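Local coordinates for protein Exo-beta-1,3-glucanase (Streptomyces sp. SirexAA-E, PDB 4PEY) that hydrolyses laminarin and laminarioligosaccharides from their non-reducing ends as an exo-beta-1,3-glucanase, yielding glucose and laminaribiose, at residues K233-A238 against G255-L260. The protein carries 1 engineered substitution. Residues are numbered along the deposited sequence; the frame is centred on the assembly and turned at random.
Sequences KVFVPA and GESLPL
Leu-258 O accepts a hydrogen bond from Val-234 N of the neighbouring strand at 2.8 Å, 16° out of the carbonyl plane, and Lys-233 CA adds a bent, weaker CA-H...O contact at 3.2 Å. Leu-258 N returns a nearly straight bond to Val-234 O (177° at the hydrogen). Two residues along, Val-236 N donates to Glu-256 O at 2.8 Å, while Glu-256 N reaches Val-236 O from above the carbonyl plane at 3.1 Å. Phe-235 holds CG anti to its backbone N (chi1 -172°); its ring brings CZ to 3.8 Å from Gly-255 CA, and Ser-257 OG, hydrogen-bonded to Tyr-226, lies at the ring edge, 3.5 Å from Phe-235 CD1. An alanine at Phe-235 would probably open a gap beside Gly-255 and Ser-257 OG. Gly-255, whose backbone angles call for glycine, lies too close to Phe-235 CZ and Val-236 O for a CB. On the face opposite Phe-235, Val-236 CG2 meets Leu-258 CD1 at 3.8 Å. Lys-233, extended beyond CG, runs past Ser-257 CB to a salt bridge with Asp-228. Strands 231-243 and 255-259 form an antiparallel beta hairpin leading into the second beta-helical domain, as in glycoside hydrolase family 55.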
ATOM      1  N   LYS A 233     -23.438  -6.118   2.726  1.00 16.60           N
ATOM      2  CA  LYS A 233     -22.748  -7.205   2.044  1.00 15.85           C
ATOM      3  C   LYS A 233     -21.327  -6.768   1.736  1.00 15.17           C
ATOM      4  O   LYS A 233     -21.010  -5.579   1.791  1.00 16.59           O
ATOM      5  CB  LYS A 233     -23.463  -7.593   0.749  1.00 18.31           C
ATOM      6  CG  LYS A 233     -24.917  -7.975   0.943  1.00 21.23           C
ATOM      7  CD  LYS A 233     -25.525  -8.579  -0.302  1.00 25.24           C
ATOM      8  CE  LYS A 233     -26.977  -8.973  -0.050  1.00 28.99           C
ATOM      9  NZ  LYS A 233     -27.651  -9.489  -1.276  1.00 31.96           N
ATOM     10  N   VAL A 234     -20.472  -7.728   1.401  1.00 13.86           N
ATOM     11  CA  VAL A 234     -19.153  -7.400   0.895  1.00 13.58           C
ATOM     12  C   VAL A 234     -19.074  -7.841  -0.559  1.00 14.39           C
ATOM     13  O   VAL A 234     -19.356  -9.002  -0.885  1.00 14.42           O
ATOM     14  CB  VAL A 234     -18.039  -8.056   1.727  1.00 14.28           C
ATOM     15  CG1 VAL A 234     -16.683  -7.870   1.038  1.00 14.46           C
ATOM     16  CG2 VAL A 234     -18.026  -7.473   3.136  1.00 15.10           C
ATOM     17  N   PHE A 235     -18.730  -6.903  -1.438  1.00 13.83           N
ATOM     18  CA  PHE A 235     -18.597  -7.226  -2.848  1.00 13.72           C
ATOM     19  C   PHE A 235     -17.198  -7.735  -3.106  1.00 12.56           C
ATOM     20  O   PHE A 235     -16.221  -7.137  -2.638  1.00 14.09           O
ATOM     21  CB  PHE A 235     -18.899  -6.025  -3.746  1.00 14.48           C
ATOM     22  CG  PHE A 235     -18.964  -6.381  -5.205  1.00 14.57           C
ATOM     23  CD1 PHE A 235     -20.011  -7.149  -5.697  1.00 17.44           C
ATOM     24  CD2 PHE A 235     -17.970  -5.975  -6.077  1.00 15.89           C
ATOM     25  CE1 PHE A 235     -20.071  -7.490  -7.041  1.00 19.36           C
ATOM     26  CE2 PHE A 235     -18.030  -6.308  -7.424  1.00 18.09           C
ATOM     27  CZ  PHE A 235     -19.079  -7.072  -7.901  1.00 19.35           C
ATOM     28  N   VAL A 236     -17.113  -8.847  -3.839  1.00 12.88           N
ATOM     29  CA  VAL A 236     -15.844  -9.509  -4.124  1.00 13.51           C
ATOM     30  C   VAL A 236     -15.622  -9.544  -5.638  1.00 13.92           C
ATOM     31  O   VAL A 236     -16.103 -10.443  -6.327  1.00 15.86           O
ATOM     32  CB  VAL A 236     -15.808 -10.945  -3.554  1.00 14.53           C
ATOM     33  CG1 VAL A 236     -14.446 -11.577  -3.791  1.00 15.90           C
ATOM     34  CG2 VAL A 236     -16.127 -10.934  -2.066  1.00 15.91           C
ATOM     35  N   PRO A 237     -14.921  -8.535  -6.168  1.00 13.26           N
ATOM     36  CA  PRO A 237     -14.676  -8.471  -7.618  1.00 13.22           C
ATOM     37  C   PRO A 237     -13.959  -9.704  -8.160  1.00 15.60           C
ATOM     38  O   PRO A 237     -13.097 -10.274  -7.483  1.00 16.49           O
ATOM     39  CB  PRO A 237     -13.794  -7.226  -7.765  1.00 14.71           C
ATOM     40  CG  PRO A 237     -14.202  -6.364  -6.607  1.00 14.84           C
ATOM     41  CD  PRO A 237     -14.445  -7.325  -5.473  1.00 15.51           C
ATOM     42  N   ALA A 238     -14.327 -10.106  -9.373  1.00 17.08           N
ATOM     43  CA  ALA A 238     -13.638 -11.176 -10.084  1.00 18.53           C
ATOM     44  C   ALA A 238     -12.321 -10.651 -10.658  1.00 16.87           C
ATOM     45  O   ALA A 238     -12.175  -9.446 -10.894  1.00 17.67           O
ATOM     46  CB  ALA A 238     -14.510 -11.722 -11.193  1.00 21.60           C
ATOM     47  N   GLY A 255     -18.491 -10.167 -10.301  1.00 21.72           N
ATOM     48  CA  GLY A 255     -18.115 -10.562  -8.953  1.00 19.97           C
ATOM     49  C   GLY A 255     -19.231 -11.207  -8.141  1.00 21.02           C
ATOM     50  O   GLY A 255     -20.321 -11.463  -8.651  1.00 25.16           O
ATOM     51  N   GLU A 256     -18.945 -11.471  -6.868  1.00 21.14           N
ATOM     52  CA  GLU A 256     -19.865 -12.147  -5.952  1.00 22.97           C
ATOM     53  C   GLU A 256     -20.149 -11.242  -4.759  1.00 20.45           C
ATOM     54  O   GLU A 256     -19.280 -10.484  -4.350  1.00 21.26           O
ATOM     55  CB  GLU A 256     -19.259 -13.481  -5.481  1.00 28.57           C
ATOM     56  CG  GLU A 256     -20.170 -14.372  -4.647  1.00 37.06           C
ATOM     57  CD  GLU A 256     -19.414 -15.508  -3.955  1.00 42.70           C
ATOM     58  OE1 GLU A 256     -18.170 -15.571  -4.081  1.00 45.78           O
ATOM     59  OE2 GLU A 256     -20.065 -16.339  -3.285  1.00 44.38           O
ATOM     60  N   SER A 257     -21.359 -11.307  -4.209  1.00 19.80           N
ATOM     61  CA  SER A 257     -21.669 -10.577  -2.981  1.00 20.13           C
ATOM     62  C   SER A 257     -21.824 -11.534  -1.807  1.00 20.43           C
ATOM     63  O   SER A 257     -22.577 -12.514  -1.883  1.00 25.40           O
ATOM     64  CB  SER A 257     -22.941  -9.743  -3.142  1.00 23.15           C
ATOM     65  OG  SER A 257     -22.739  -8.677  -4.055  1.00 24.43           O
ATOM     66  N   LEU A 258     -21.103 -11.250  -0.726  1.00 18.30           N
ATOM     67  CA  LEU A 258     -21.187 -12.048   0.495  1.00 18.06           C
ATOM     68  C   LEU A 258     -21.983 -11.304   1.561  1.00 18.65           C
ATOM     69  O   LEU A 258     -21.617 -10.194   1.933  1.00 20.17           O
ATOM     70  CB  LEU A 258     -19.791 -12.359   1.031  1.00 18.53           C
ATOM     71  CG  LEU A 258     -18.851 -13.150   0.126  1.00 20.76           C
ATOM     72  CD1 LEU A 258     -17.447 -13.165   0.710  1.00 20.42           C
ATOM     73  CD2 LEU A 258     -19.381 -14.572  -0.060  1.00 23.66           C
ATOM     74  N   PRO A 259     -23.075 -11.904   2.054  1.00 18.75           N
ATOM     75  CA  PRO A 259     -23.823 -11.261   3.144  1.00 19.53           C
ATOM     76  C   PRO A 259     -22.980 -11.068   4.404  1.00 19.17           C
ATOM     77  O   PRO A 259     -22.108 -11.896   4.694  1.00 18.10           O
ATOM     78  CB  PRO A 259     -24.969 -12.245   3.414  1.00 22.47           C
ATOM     79  CG  PRO A 259     -25.101 -13.040   2.147  1.00 24.50           C
ATOM     80  CD  PRO A 259     -23.702 -13.162   1.613  1.00 21.56           C
ATOM     81  N   LEU A 260     -23.249  -9.993   5.143  1.00 17.12           N
ATOM     82  CA  LEU A 260     -22.528  -9.700   6.373  1.00 18.60           C
ATOM     83  C   LEU A 260     -22.627 -10.838   7.391  1.00 20.10           C
ATOM     84  O   LEU A 260     -21.715 -11.024   8.202  1.00 18.91           O
ATOM     85  CB  LEU A 260     -23.044  -8.397   6.994  1.00 21.19           C
ATOM     86  CG  LEU A 260     -22.308  -7.886   8.235  1.00 24.62           C
ATOM     87  CD1 LEU A 260     -20.877  -7.512   7.885  1.00 25.40           C
ATOM     88  CD2 LEU A 260     -23.037  -6.699   8.851  1.00 25.58           C
TER
HETATM   89  O   HOH W   1     -25.909 -12.179  -1.547  1.00 44.91           O